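Local structure of tRNA-splicing endonuclease (Sulfolobus tokodaii, 2CV8) at residues Gly3-Asp8 and Ile64-Glu69; Lys7-Ile12 and Glu45-Leu50; Phe87-Ser92 and Val130-Glu135. The protein probably cuts introns out of precursor tRNA at both splice sites, leaving 2',3'-cyclic phosphate and 5'-hydroxyl ends. One frame throughout, in Å; residues are numbered along the deposited sequence.

Contact 1: Gly3-Asp8 and Ile64-Glu69; sequences GELVKD and IVSNGE
Leu5, Glu4 and Gly3 bury the most surface against the segment Ile64-Glu69, and all three meet it around Val65. Val65 is gripped from two residues of the opposing strand: its N-H donates to Gly3 O (N to O 2.8 Å), nearly along the C=O axis, and its own carbonyl O receives Leu5 N at 2.8 Å in the carbonyl plane. Glu4, between these two bonds, turns its own amide and carbonyl away from Val65, but its CA lies 3.2 Å from Val65 O in a CA-H...O contact. One residue bonding to its partner's two neighbours is the signature of parallel pairing, here between strands 2-6 and 63-66 in the mixed sheet of the N-terminal domain. The strand axes diverge by 43°, consistent with the pairing ending at the bond from Leu5 N. There the second strand leaves through the tight Asn67-Gly68 turn, closed by Ser66 N to Glu69 O, into strand 69-71. Glu4 reaches that turn with its side chain: a bend at chi2 (-85°) folds the carboxylate back toward the start of the turn, with OE2 3.5 Å from Asn67 N. Its plane stands steeply to the poorly ordered Asn67 amide, and the two side chains cross without a hydrogen bond. An alanine here would probably leave the beginning of the turn less covered, since the carboxylate that lies over it would be gone. Leu5, with CG anti to the backbone N (chi1 169°), rests its CB on Ser66 CB at 4.0 Å and brings CD2 beside Ser66 OG. One residue back from Val65, Ile64 CG2 comes 4.3 Å from Leu5 CB, and Leu5 also packs on Ile79 of helix 73-83 and on Leu50.

Contact 2: Lys7-Ile12 and Glu45-Leu50; sequences KDKILI and ELILSL
Ile12 and Leu46 make a close fit at one end of this antiparallel pairing, lying side by side and pointing the same way, CB to CB 3.6 Å. They form a hydrogen-bonded pair, as do Ile10 and Leu48, whose reciprocal bonds (Ile10 N to Leu48 O 2.8 Å) are the straighter set; the return bond from Leu46 N to Ile12 O is weak. On the face that carries these four residues the side chains also mesh diagonally. Ile12 places CG1 beside the backbone N, anti to the carbonyl carbon, so that it sits against Leu46 CB and looks toward Leu48 CD1. At the far end Ile10 reaches past its own partner, its CD1 coming 4.2 Å from Leu50 CD2. Leu50 is the bump that closes that end: its CG lies against Asp8 O at 3.2 Å, with CD1 beside the same carbonyl. A water bridges the corner as well, donating to Asp8 O and accepting from Leu50 N. The face with Lys9, Leu11 and Ile47 is less extensively covered. Leu11, CG anti to its backbone N, lowers CD1 into the notch between Glu45 and Ile47, 4.0 Å from Glu45 CG and 4.2 Å from Ile47 CG1. Next along, the aliphatic part of Lys9 crosses Ile47 obliquely, its CD 4.0 Å from Ile47 CG2. Beyond strand 46-49 the chain enters helix 50-58 directly, with Ser49 as its side-chain N-cap. Strand 9-12 is interior to the N-terminal sheet, since its other edge bonds to strand 2-6 through Leu11 and Glu4; strand 46-49 bonds at its far edge to strand 29-30, Ile47 with Lys29. Helix 15-25 covers Ile12 and Leu46 through Ala18, and helix 73-83 lies over Leu50 through Leu76 and Ile79.

Contact 3: Phe87-Ser92 and Val130-Glu135; sequences FRILYS and VIALDE
The helix 87-92 crosses the strand 130-134 at 131° with axes 7.4 Å apart, the backbones coming nearest where Leu90 CA faces Ala132 CA at 5.8 Å. So near an approach is consistent with the small side chain of Ala132, whose methyl points at the helix and lies 3.7 Å from the carbonyl O of Ile89. Leu90 closes in on the same methyl from its side of the helix, CD2 to Ala132 CB 3.9 Å. Ile89 carries the largest share of the contact. Its CG1 occupies the crowded position between backbone N and carbonyl carbon (chi1 63°), and this sends the two branches to different places along the strand. CD1 stretches over the backbone after Ala132, 3.6 Å from Ala132 O and close to Leu133 CA. CG2, beside the backbone N, instead meets Asp134 CB at 3.9 Å, the two side chains crossing at about a right angle, while the Asp134 carboxylate leads away from the helix. The arrangement is a helix laid across the central strand of a mixed five-stranded sheet, in the catalytic C-terminal domain that belongs to the PDDEXK nuclease clan; the predicted active-site residues lie elsewhere. Ile131 and Leu133 leave the strand away from the helix, and their side chains touch Leu158 and Leu160 of strand 157-163. Ala132 is also fixed through its backbone: its N-H is bonded to Asp113 OD2 and its carbonyl to Arg86, which directly precedes the helix. Within the helix, Ser92 folds its hydroxyl back onto Arg88 O (OG to O 2.8 Å), a donor above the carbonyl plane that joins the Ser92 amide on one acceptor. Leu90 also packs on Ile51 of helix 50-58, and at the strand's end Asp134 O accepts a hydrogen bond from Ser141 OG of the second subunit.

How the contacts relate
Contacts 1 and 2 are neighbouring seams of one sheet: strands 2-6 and 9-12 run side by side, and Ile64 packs on Ile10. All three contacts are partly buried, but contact 1 is the most peripheral, its centre about 19 Å from the centre of the chain, against about 12 Å for contact 2 and about 10 Å for contact 3. Contact 1 is parallel; contact 2 is antiparallel and larger. Both are held by backbone bonds. Contact 3, in the other domain, relies on apolar packing of helix on strand and has the second subunit close by. Contacts 2 and 3 touch through Leu50 CB and Phe87 CE1, whereas contacts 1 and 3 stay about 8 Å apart at their nearest atoms.

Contact 1: Gly3-Asp8 and Ile64-Glu69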
loop_
_atom_site.group_PDB
_atom_site.type_symbol
_atom_site.label_atom_id
_atom_site.label_comp_id
_atom_site.label_asym_id
_atom_site.label_seq_id
_atom_site.Cartn_x
_atom_site.Cartn_y
_atom_site.Cartn_z
ATOM N N GLY B 3 -30.016 -6.267 22.057
ATOM C CA GLY B 3 -30.052 -6.609 20.648
ATOM C C GLY B 3 -30.062 -8.106 20.440
ATOM O O GLY B 3 -29.514 -8.867 21.238
ATOM N N GLU B 4 -30.698 -8.528 19.357
ATOM C CA GLU B 4 -30.803 -9.942 19.023
ATOM C C GLU B 4 -29.775 -10.347 17.983
ATOM O O GLU B 4 -29.551 -9.641 17.002
ATOM C CB GLU B 4 -32.209 -10.261 18.480
ATOM C CG GLU B 4 -33.206 -10.794 19.504
ATOM C CD GLU B 4 -33.106 -12.299 19.701
ATOM O OE1 GLU B 4 -33.827 -12.833 20.570
ATOM O OE2 GLU B 4 -32.314 -12.950 18.985
ATOM N N LEU B 5 -29.140 -11.486 18.210
ATOM C CA LEU B 5 -28.187 -11.997 17.250
ATOM C C LEU B 5 -29.015 -12.812 16.278
ATOM O O LEU B 5 -29.793 -13.674 16.683
ATOM C CB LEU B 5 -27.157 -12.906 17.914
ATOM C CG LEU B 5 -26.278 -13.695 16.936
ATOM C CD1 LEU B 5 -25.540 -12.737 16.008
ATOM C CD2 LEU B 5 -25.295 -14.567 17.717
ATOM N N VAL B 6 -28.858 -12.523 14.998
ATOM C CA VAL B 6 -29.580 -13.238 13.966
ATOM C C VAL B 6 -28.585 -13.492 12.837
ATOM O O VAL B 6 -28.402 -12.660 11.947
ATOM C CB VAL B 6 -30.823 -12.416 13.489
ATOM C CG1 VAL B 6 -30.453 -10.957 13.311
ATOM C CG2 VAL B 6 -31.375 -12.987 12.195
ATOM N N LYS B 7 -27.927 -14.648 12.909
ATOM C CA LYS B 7 -26.931 -15.056 11.921
ATOM C C LYS B 7 -25.590 -14.376 12.178
ATOM O O LYS B 7 -24.927 -14.633 13.186
ATOM C CB LYS B 7 -27.407 -14.711 10.510
ATOM C CG LYS B 7 -28.715 -15.349 10.121
ATOM C CD LYS B 7 -29.315 -14.623 8.941
ATOM C CE LYS B 7 -30.397 -15.445 8.290
ATOM N NZ LYS B 7 -29.869 -16.726 7.747
ATOM N N ASP B 8 -25.204 -13.504 11.251
ATOM C CA ASP B 8 -23.946 -12.770 11.339
ATOM C C ASP B 8 -24.178 -11.288 11.663
ATOM O O ASP B 8 -23.250 -10.470 11.614
ATOM C CB ASP B 8 -23.191 -12.896 10.016
ATOM C CG ASP B 8 -24.030 -12.469 8.822
ATOM O OD1 ASP B 8 -23.488 -12.437 7.696
ATOM O OD2 ASP B 8 -25.232 -12.169 9.007
ATOM N N ILE B 64 -26.423 -8.367 24.356
ATOM C CA ILE B 64 -26.872 -9.134 23.212
ATOM C C ILE B 64 -27.430 -10.494 23.582
ATOM O O ILE B 64 -26.925 -11.170 24.477
ATOM C CB ILE B 64 -25.743 -9.256 22.175
ATOM C CG1 ILE B 64 -25.650 -7.933 21.403
ATOM C CG2 ILE B 64 -26.003 -10.416 21.224
ATOM C CD1 ILE B 64 -24.323 -7.701 20.754
ATOM N N VAL B 65 -28.494 -10.876 22.884
ATOM C CA VAL B 65 -29.171 -12.137 23.132
ATOM C C VAL B 65 -29.408 -12.901 21.850
ATOM O O VAL B 65 -29.660 -12.306 20.802
ATOM C CB VAL B 65 -30.536 -11.897 23.808
ATOM C CG1 VAL B 65 -31.350 -13.178 23.827
ATOM C CG2 VAL B 65 -30.321 -11.391 25.216
ATOM N N SER B 66 -29.322 -14.223 21.943
ATOM C CA SER B 66 -29.556 -15.092 20.797
ATOM C C SER B 66 -30.587 -16.126 21.211
ATOM O O SER B 66 -30.233 -17.194 21.716
ATOM C CB SER B 66 -28.271 -15.796 20.372
ATOM O OG SER B 66 -28.485 -16.539 19.185
ATOM N N ASN B 67 -31.859 -15.797 21.001
ATOM C CA ASN B 67 -32.958 -16.682 21.367
ATOM C C ASN B 67 -32.760 -17.222 22.776
ATOM O O ASN B 67 -32.427 -18.391 22.968
ATOM C CB ASN B 67 -33.075 -17.842 20.372
ATOM C CG ASN B 67 -33.977 -17.514 19.192
ATOM O OD1 ASN B 67 -34.102 -18.305 18.254
ATOM N ND2 ASN B 67 -34.616 -16.348 19.237
ATOM N N GLY B 68 -32.958 -16.355 23.760
ATOM C CA GLY B 68 -32.809 -16.769 25.139
ATOM C C GLY B 68 -31.394 -16.660 25.664
ATOM O O GLY B 68 -31.168 -16.046 26.707
ATOM N N GLU B 69 -30.435 -17.250 24.956
ATOM C CA GLU B 69 -29.050 -17.204 25.408
ATOM C C GLU B 69 -28.486 -15.785 25.420
ATOM O O GLU B 69 -28.700 -14.997 24.495
ATOM C CB GLU B 69 -28.168 -18.113 24.543
ATOM C CG GLU B 69 -26.701 -18.118 24.966
ATOM C CD GLU B 69 -25.886 -19.202 24.282
ATOM O OE1 GLU B 69 -25.950 -19.315 23.037
ATOM O OE2 GLU B 69 -25.173 -19.937 24.996
#

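Contact 2: Lys7-Ile12 and Glu45-Leu50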
loop_
_atom_site.group_PDB
_atom_site.type_symbol
_atom_site.label_atom_id
_atom_site.label_comp_id
_atom_site.label_asym_id
_atom_site.label_seq_id
_atom_site.Cartn_x
_atom_site.Cartn_y
_atom_site.Cartn_z
ATOM N N LYS B 7 -27.927 -14.648 12.909
ATOM C CA LYS B 7 -26.931 -15.056 11.921
ATOM C C LYS B 7 -25.590 -14.376 12.178
ATOM O O LYS B 7 -24.927 -14.633 13.186
ATOM C CB LYS B 7 -27.407 -14.711 10.510
ATOM C CG LYS B 7 -28.715 -15.349 10.121
ATOM C CD LYS B 7 -29.315 -14.623 8.941
ATOM C CE LYS B 7 -30.397 -15.445 8.290
ATOM N NZ LYS B 7 -29.869 -16.726 7.747
ATOM N N ASP B 8 -25.204 -13.504 11.251
ATOM C CA ASP B 8 -23.946 -12.770 11.339
ATOM C C ASP B 8 -24.178 -11.288 11.663
ATOM O O ASP B 8 -23.250 -10.470 11.614
ATOM C CB ASP B 8 -23.191 -12.896 10.016
ATOM C CG ASP B 8 -24.030 -12.469 8.822
ATOM O OD1 ASP B 8 -23.488 -12.437 7.696
ATOM O OD2 ASP B 8 -25.232 -12.169 9.007
ATOM N N LYS B 9 -25.421 -10.950 11.993
ATOM C CA LYS B 9 -25.775 -9.584 12.327
ATOM C C LYS B 9 -26.591 -9.465 13.612
ATOM O O LYS B 9 -27.075 -10.462 14.153
ATOM C CB LYS B 9 -26.517 -8.948 11.158
ATOM C CG LYS B 9 -25.577 -8.590 10.026
ATOM C CD LYS B 9 -26.274 -7.862 8.888
ATOM C CE LYS B 9 -25.248 -7.285 7.919
ATOM N NZ LYS B 9 -24.265 -8.319 7.463
ATOM N N ILE B 10 -26.727 -8.238 14.105
ATOM C CA ILE B 10 -27.474 -7.981 15.328
ATOM C C ILE B 10 -28.621 -7.008 15.101
ATOM O O ILE B 10 -28.428 -5.878 14.657
ATOM C CB ILE B 10 -26.536 -7.457 16.419
ATOM C CG1 ILE B 10 -25.596 -8.587 16.838
ATOM C CG2 ILE B 10 -27.323 -6.947 17.609
ATOM C CD1 ILE B 10 -24.502 -8.157 17.744
ATOM N N LEU B 11 -29.819 -7.466 15.427
ATOM C CA LEU B 11 -31.037 -6.699 15.243
ATOM C C LEU B 11 -31.428 -5.871 16.464
ATOM O O LEU B 11 -31.400 -6.363 17.593
ATOM C CB LEU B 11 -32.167 -7.676 14.901
ATOM C CG LEU B 11 -33.545 -7.174 14.482
ATOM C CD1 LEU B 11 -33.461 -6.517 13.108
ATOM C CD2 LEU B 11 -34.508 -8.350 14.453
ATOM N N ILE B 12 -31.776 -4.609 16.239
ATOM C CA ILE B 12 -32.231 -3.735 17.323
ATOM C C ILE B 12 -33.692 -3.446 16.976
ATOM O O ILE B 12 -33.976 -2.564 16.155
ATOM C CB ILE B 12 -31.458 -2.391 17.367
ATOM C CG1 ILE B 12 -29.970 -2.636 17.632
ATOM C CG2 ILE B 12 -32.053 -1.486 18.458
ATOM C CD1 ILE B 12 -29.661 -3.118 19.031
ATOM N N GLU B 45 -36.015 -0.790 12.434
ATOM C CA GLU B 45 -35.037 -1.469 13.271
ATOM C C GLU B 45 -33.606 -1.169 12.860
ATOM O O GLU B 45 -33.270 -1.165 11.688
ATOM C CB GLU B 45 -35.285 -2.982 13.247
ATOM C CG GLU B 45 -35.808 -3.530 11.936
ATOM C CD GLU B 45 -37.320 -3.521 11.864
ATOM O OE1 GLU B 45 -37.881 -4.130 10.931
ATOM O OE2 GLU B 45 -37.950 -2.907 12.745
ATOM N N LEU B 46 -32.771 -0.907 13.850
ATOM C CA LEU B 46 -31.374 -0.598 13.623
ATOM C C LEU B 46 -30.641 -1.914 13.418
ATOM O O LEU B 46 -30.818 -2.856 14.186
ATOM C CB LEU B 46 -30.823 0.150 14.850
ATOM C CG LEU B 46 -29.553 1.010 14.809
ATOM C CD1 LEU B 46 -28.323 0.163 15.014
ATOM C CD2 LEU B 46 -29.505 1.767 13.478
ATOM N N ILE B 47 -29.833 -1.996 12.371
ATOM C CA ILE B 47 -29.073 -3.210 12.130
ATOM C C ILE B 47 -27.575 -3.010 12.349
ATOM O O ILE B 47 -26.939 -2.196 11.690
ATOM C CB ILE B 47 -29.345 -3.756 10.720
ATOM C CG1 ILE B 47 -30.717 -4.438 10.726
ATOM C CG2 ILE B 47 -28.260 -4.747 10.307
ATOM C CD1 ILE B 47 -30.994 -5.305 9.537
ATOM N N LEU B 48 -27.025 -3.754 13.300
ATOM C CA LEU B 48 -25.610 -3.670 13.631
ATOM C C LEU B 48 -24.869 -4.899 13.153
ATOM O O LEU B 48 -25.386 -6.007 13.214
ATOM C CB LEU B 48 -25.413 -3.550 15.146
ATOM C CG LEU B 48 -25.855 -2.284 15.889
ATOM C CD1 LEU B 48 -25.576 -2.468 17.387
ATOM C CD2 LEU B 48 -25.114 -1.051 15.336
ATOM N N SER B 49 -23.645 -4.696 12.685
ATOM C CA SER B 49 -22.813 -5.793 12.226
ATOM C C SER B 49 -22.141 -6.378 13.460
ATOM O O SER B 49 -22.070 -5.713 14.501
ATOM C CB SER B 49 -21.752 -5.277 11.262
ATOM O OG SER B 49 -20.884 -4.352 11.891
ATOM N N LEU B 50 -21.659 -7.616 13.365
ATOM C CA LEU B 50 -20.993 -8.226 14.507
ATOM C C LEU B 50 -19.847 -7.356 15.013
ATOM O O LEU B 50 -19.656 -7.221 16.221
ATOM C CB LEU B 50 -20.482 -9.620 14.151
ATOM C CG LEU B 50 -21.548 -10.703 14.321
ATOM C CD1 LEU B 50 -21.074 -12.021 13.727
ATOM C CD2 LEU B 50 -21.867 -10.843 15.806
HETATM O O HOH W 1 -21.571 -8.461 10.366
#

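Contact 3: Phe87-Ser92 and Val130-Glu135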
loop_
_atom_site.group_PDB
_atom_site.type_symbol
_atom_site.label_atom_id
_atom_site.label_comp_id
_atom_site.label_asym_id
_atom_site.label_seq_id
_atom_site.Cartn_x
_atom_site.Cartn_y
_atom_site.Cartn_z
ATOM N N PHE B 87 -12.376 -11.320 10.510
ATOM C CA PHE B 87 -12.949 -10.708 11.692
ATOM C C PHE B 87 -11.896 -10.165 12.650
ATOM O O PHE B 87 -12.030 -9.042 13.129
ATOM C CB PHE B 87 -13.839 -11.693 12.450
ATOM C CG PHE B 87 -14.515 -11.084 13.655
ATOM C CD1 PHE B 87 -15.734 -10.411 13.527
ATOM C CD2 PHE B 87 -13.894 -11.116 14.909
ATOM C CE1 PHE B 87 -16.321 -9.778 14.622
ATOM C CE2 PHE B 87 -14.472 -10.483 16.016
ATOM C CZ PHE B 87 -15.687 -9.812 15.870
ATOM N N ARG B 88 -10.863 -10.954 12.936
ATOM C CA ARG B 88 -9.817 -10.519 13.854
ATOM C C ARG B 88 -9.145 -9.218 13.430
ATOM O O ARG B 88 -9.043 -8.279 14.231
ATOM C CB ARG B 88 -8.743 -11.597 14.028
ATOM C CG ARG B 88 -9.169 -12.785 14.868
ATOM C CD ARG B 88 -7.954 -13.483 15.465
ATOM N NE ARG B 88 -8.325 -14.682 16.209
ATOM C CZ ARG B 88 -8.650 -15.841 15.645
ATOM N NH1 ARG B 88 -8.643 -15.962 14.323
ATOM N NH2 ARG B 88 -8.992 -16.876 16.403
ATOM N N ILE B 89 -8.691 -9.140 12.184
ATOM C CA ILE B 89 -8.019 -7.925 11.768
ATOM C C ILE B 89 -8.996 -6.786 11.599
ATOM O O ILE B 89 -8.640 -5.628 11.856
ATOM C CB ILE B 89 -7.209 -8.120 10.469
ATOM C CG1 ILE B 89 -8.123 -8.483 9.311
ATOM C CG2 ILE B 89 -6.187 -9.204 10.671
ATOM C CD1 ILE B 89 -7.407 -8.492 7.977
ATOM N N LEU B 90 -10.225 -7.108 11.187
ATOM C CA LEU B 90 -11.256 -6.083 10.995
ATOM C C LEU B 90 -11.717 -5.469 12.313
ATOM O O LEU B 90 -11.916 -4.258 12.404
ATOM C CB LEU B 90 -12.466 -6.657 10.256
ATOM C CG LEU B 90 -12.280 -6.932 8.759
ATOM C CD1 LEU B 90 -13.507 -7.610 8.224
ATOM C CD2 LEU B 90 -11.998 -5.644 8.008
ATOM N N TYR B 91 -11.887 -6.299 13.337
ATOM C CA TYR B 91 -12.308 -5.783 14.628
ATOM C C TYR B 91 -11.161 -4.997 15.268
ATOM O O TYR B 91 -11.380 -3.999 15.957
ATOM C CB TYR B 91 -12.747 -6.912 15.569
ATOM C CG TYR B 91 -13.134 -6.391 16.935
ATOM C CD1 TYR B 91 -14.354 -5.736 17.137
ATOM C CD2 TYR B 91 -12.242 -6.462 18.008
ATOM C CE1 TYR B 91 -14.673 -5.161 18.374
ATOM C CE2 TYR B 91 -12.547 -5.887 19.238
ATOM C CZ TYR B 91 -13.765 -5.240 19.416
ATOM O OH TYR B 91 -14.061 -4.673 20.636
ATOM N N SER B 92 -9.936 -5.447 15.038
ATOM C CA SER B 92 -8.779 -4.763 15.600
ATOM C C SER B 92 -8.693 -3.328 15.109
ATOM O O SER B 92 -8.456 -2.418 15.907
ATOM C CB SER B 92 -7.487 -5.514 15.260
ATOM O OG SER B 92 -7.441 -6.757 15.946
ATOM N N VAL B 130 -10.104 3.058 4.877
ATOM C CA VAL B 130 -9.118 2.167 5.461
ATOM C C VAL B 130 -9.363 0.724 5.069
ATOM O O VAL B 130 -10.503 0.265 4.980
ATOM C CB VAL B 130 -9.116 2.245 7.033
ATOM C CG1 VAL B 130 -7.996 1.387 7.600
ATOM C CG2 VAL B 130 -8.950 3.684 7.507
ATOM N N ILE B 131 -8.272 0.010 4.836
ATOM C CA ILE B 131 -8.333 -1.400 4.499
ATOM C C ILE B 131 -7.482 -2.117 5.524
ATOM O O ILE B 131 -6.273 -1.892 5.596
ATOM C CB ILE B 131 -7.783 -1.658 3.093
ATOM C CG1 ILE B 131 -8.857 -1.294 2.054
ATOM C CG2 ILE B 131 -7.320 -3.097 2.976
ATOM C CD1 ILE B 131 -8.380 -1.317 0.641
ATOM N N ALA B 132 -8.123 -2.960 6.331
ATOM C CA ALA B 132 -7.422 -3.706 7.369
ATOM C C ALA B 132 -6.623 -4.867 6.781
ATOM O O ALA B 132 -7.077 -5.554 5.862
ATOM C CB ALA B 132 -8.414 -4.221 8.397
ATOM N N LEU B 133 -5.429 -5.082 7.324
ATOM C CA LEU B 133 -4.567 -6.142 6.847
ATOM C C LEU B 133 -3.815 -6.849 7.959
ATOM O O LEU B 133 -3.538 -6.279 9.015
ATOM C CB LEU B 133 -3.569 -5.573 5.838
ATOM C CG LEU B 133 -3.559 -6.251 4.474
ATOM C CD1 LEU B 133 -4.984 -6.371 3.915
ATOM C CD2 LEU B 133 -2.672 -5.458 3.549
ATOM N N ASP B 134 -3.499 -8.110 7.696
ATOM C CA ASP B 134 -2.757 -8.952 8.617
ATOM C C ASP B 134 -1.308 -8.726 8.189
ATOM O O ASP B 134 -0.935 -8.983 7.047
ATOM C CB ASP B 134 -3.241 -10.393 8.431
ATOM C CG ASP B 134 -2.325 -11.420 9.056
ATOM O OD1 ASP B 134 -1.531 -11.089 9.968
ATOM O OD2 ASP B 134 -2.421 -12.588 8.624
ATOM N N GLU B 135 -0.521 -8.135 9.086
ATOM C CA GLU B 135 0.868 -7.803 8.786
ATOM C C GLU B 135 1.613 -8.867 7.996
ATOM O O GLU B 135 2.446 -8.549 7.142
ATOM C CB GLU B 135 1.634 -7.495 10.074
ATOM C CG GLU B 135 1.746 -8.667 11.042
ATOM C CD GLU B 135 2.470 -8.304 12.334
ATOM O OE1 GLU B 135 2.547 -9.169 13.233
ATOM O OE2 GLU B 135 2.960 -7.157 12.448
#